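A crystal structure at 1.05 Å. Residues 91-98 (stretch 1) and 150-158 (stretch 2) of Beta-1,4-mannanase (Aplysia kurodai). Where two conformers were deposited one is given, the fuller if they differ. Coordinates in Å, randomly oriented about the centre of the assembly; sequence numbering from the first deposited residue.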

# COMPACT_ATOMS: atom_id res chain seq x y z
N ASP A 91 19.63 2.82 3.59
CA ASP A 91 18.88 3.05 2.36
C ASP A 91 17.49 3.59 2.67
O ASP A 91 17.02 4.54 2.03
N MET A 92 16.82 2.98 3.64
CA MET A 92 15.46 3.40 3.97
C MET A 92 15.46 4.81 4.57
O MET A 92 14.60 5.63 4.24
N LYS A 93 16.45 5.11 5.41
CA LYS A 93 16.57 6.45 5.95
C LYS A 93 16.85 7.47 4.85
O LYS A 93 16.25 8.54 4.81
N ASP A 94 17.76 7.13 3.94
CA ASP A 94 18.11 8.05 2.87
C ASP A 94 16.95 8.27 1.90
O ASP A 94 16.78 9.38 1.38
N LEU A 95 16.17 7.23 1.65
CA LEU A 95 14.95 7.37 0.87
C LEU A 95 14.07 8.46 1.47
O LEU A 95 13.61 9.36 0.78
N LEU A 96 13.86 8.37 2.78
CA LEU A 96 12.99 9.32 3.47
C LEU A 96 13.61 10.72 3.55
O LEU A 96 12.90 11.71 3.41
N ASP A 97 14.92 10.80 3.77
CA ASP A 97 15.60 12.09 3.75
C ASP A 97 15.48 12.75 2.38
O ASP A 97 15.30 13.96 2.26
N THR A 98 15.57 11.94 1.33
CA THR A 98 15.46 12.43 -0.03
C THR A 98 14.05 12.95 -0.30
O THR A 98 13.87 14.04 -0.85
N GLY A 150 9.51 7.74 13.48
CA GLY A 150 9.15 9.13 13.57
C GLY A 150 9.51 10.01 12.40
O GLY A 150 9.25 11.21 12.46
N HIS A 151 10.09 9.46 11.34
CA HIS A 151 10.57 10.29 10.24
C HIS A 151 9.43 11.11 9.64
O HIS A 151 8.39 10.57 9.28
N VAL A 152 9.62 12.42 9.53
CA VAL A 152 8.54 13.28 9.05
C VAL A 152 8.07 12.99 7.62
O VAL A 152 6.94 13.33 7.26
N ALA A 153 8.93 12.36 6.81
CA ALA A 153 8.56 12.06 5.42
C ALA A 153 7.94 10.68 5.24
O ALA A 153 7.59 10.31 4.12
N LEU A 154 7.81 9.93 6.32
CA LEU A 154 7.11 8.65 6.26
C LEU A 154 5.61 8.89 6.35
O LEU A 154 5.11 9.35 7.38
N GLY A 155 4.89 8.61 5.27
CA GLY A 155 3.44 8.73 5.28
C GLY A 155 2.77 7.55 5.94
O GLY A 155 1.85 7.70 6.76
N GLY A 156 3.23 6.35 5.61
CA GLY A 156 2.68 5.15 6.21
C GLY A 156 3.23 3.92 5.52
O GLY A 156 3.78 4.00 4.42
N TRP A 157 3.07 2.79 6.17
CA TRP A 157 3.56 1.51 5.67
C TRP A 157 2.41 0.74 5.04
O TRP A 157 1.39 0.51 5.68
N ASP A 158 2.57 0.36 3.77
CA ASP A 158 1.60 -0.48 3.08
C ASP A 158 2.15 -1.91 3.17
O ASP A 158 3.19 -2.22 2.59

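Residues 91-98 form part of a longer helix, and one flank of it packs against His-151, Ala-153 and Leu-154 of the loop and turn, and against Trp-157 at the start of the strand. The contact is small, burying 314 Å² over both sides, and is centred on Leu-96 and His-151. Met-92 and Leu-96, one helical turn apart, direct their CA-to-CB bonds toward the second stretch, whereas those of Asp-94 and Thr-98 point away.

His-151 points toward the helix with chi1 t (-161°) and chi2 at -67°, a conformation that lets both ring nitrogens find partners. NE2 donates a nearly linear hydrogen bond to OD1 of Asp-97 (2.8 Å, 173°), the single hydrogen bond between the stretches. The other ring nitrogen, ND1 of His-151, accepts a hydrogen bond from the backbone N of Ala-153 (3.0 Å). With NE2 as donor and ND1 as acceptor, the imidazole is tied to the helix and to its own type I turn, which runs from His-151 to Leu-154 and is closed by the bond from Leu-154 N to His-151 O (3.1 Å).

Asp-97 reaches this position although its CA-to-CB bond points away: chi1 m (-70°) and chi2 near -19° bring the carboxylate back, placing OD1 at the edge of the imidazole, near its plane. The other oxygen, OD2, forms a salt bridge with NZ of Lys-93 (2.8 Å), one turn earlier. The lysine is extended through chi1 to chi3, all t, and bends only at chi4, m (-55°), where the ammonium meets the carboxylate. Asp-97 thus joins the exposed lysine to the histidine.

Leu-96 covers one face of the same ring. Its CB lies 3.4 Å from the centroid of the His-151 ring and 7° off the ring normal, a well-centred CH-pi contact. The common m,t rotamer (-63°, 172°) carries the rest of the side chain past the imidazole, so that CD2 of Leu-96 comes to 4.3 Å from CB of Leu-154, itself in the t,p rotamer. The short side chain of Ala-153 points toward the helix, its CB 3.4 Å from the carbonyl O of Leu-96; here the CA atoms of Leu-96 and Ala-153 are 5.6 Å apart.

One turn before Leu-96, Met-92 curls through three m torsions and brings CE to 4.0 Å from CH2 of Trp-157. The indole, with chi1 m (-65°) and chi2 100°, starts sideways from its CA, but its far end approaches the helix, extending the apolar contact to the beginning of the strand.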

# COMPACT_ATOMS: atom_id res chain seq x y z
CB ASP A 91 18.74 1.76 1.56
CG ASP A 91 20.07 1.24 1.02
OD1 ASP A 91 21.06 2.01 0.95
OD2 ASP A 91 20.11 0.04 0.66
CB MET A 92 14.79 2.39 4.89
CG MET A 92 14.56 1.02 4.23
SD MET A 92 13.51 1.07 2.75
CE MET A 92 11.94 1.58 3.45
CB LYS A 93 17.63 6.53 7.04
CG LYS A 93 17.94 7.97 7.47
CD LYS A 93 18.39 8.08 8.91
CE LYS A 93 18.34 9.54 9.37
NZ LYS A 93 19.11 10.45 8.48
CB ASP A 94 19.36 7.57 2.12
CG ASP A 94 20.01 8.68 1.33
OD1 ASP A 94 20.25 9.76 1.91
OD2 ASP A 94 20.28 8.48 0.13
CB LEU A 95 14.19 6.05 0.85
CG LEU A 95 12.72 6.12 0.39
CD1 LEU A 95 12.59 6.54 -1.07
CD2 LEU A 95 12.06 4.78 0.64
CB LEU A 96 12.61 8.79 4.85
CG LEU A 96 11.79 7.49 4.84
CD1 LEU A 96 11.64 6.95 6.25
CD2 LEU A 96 10.43 7.71 4.21
CB ASP A 97 17.08 11.93 4.12
CG ASP A 97 17.30 11.57 5.58
OD1 ASP A 97 16.39 11.77 6.41
OD2 ASP A 97 18.41 11.09 5.88
CB THR A 98 15.84 11.33 -1.05
OG1 THR A 98 17.20 10.93 -0.81
CG2 THR A 98 15.71 11.85 -2.47
CB HIS A 151 11.22 9.44 9.15
CG HIS A 151 12.11 10.22 8.25
ND1 HIS A 151 11.63 11.18 7.38
CD2 HIS A 151 13.45 10.20 8.09
CE1 HIS A 151 12.65 11.71 6.72
NE2 HIS A 151 13.76 11.14 7.13
CB VAL A 152 8.86 14.78 9.20
CG1 VAL A 152 9.07 15.12 10.67
CG2 VAL A 152 10.08 15.16 8.38
CB ALA A 153 9.74 12.26 4.47
CB LEU A 154 7.56 7.73 7.39
CG LEU A 154 6.79 6.42 7.52
CD1 LEU A 154 7.09 5.51 6.35
CD2 LEU A 154 7.14 5.75 8.84
CB TRP A 157 4.13 0.67 6.82
CG TRP A 157 5.35 1.25 7.46
CD1 TRP A 157 5.41 1.96 8.63
CD2 TRP A 157 6.70 1.17 6.98
NE1 TRP A 157 6.70 2.32 8.91
CE2 TRP A 157 7.52 1.85 7.91
CE3 TRP A 157 7.31 0.59 5.86
CZ2 TRP A 157 8.90 1.97 7.75
CZ3 TRP A 157 8.68 0.71 5.70
CH2 TRP A 157 9.47 1.40 6.64
CB ASP A 158 1.46 -0.00 1.63
CG ASP A 158 0.53 -0.87 0.78
OD1 ASP A 158 0.21 -2.01 1.18
OD2 ASP A 158 0.17 -0.40 -0.33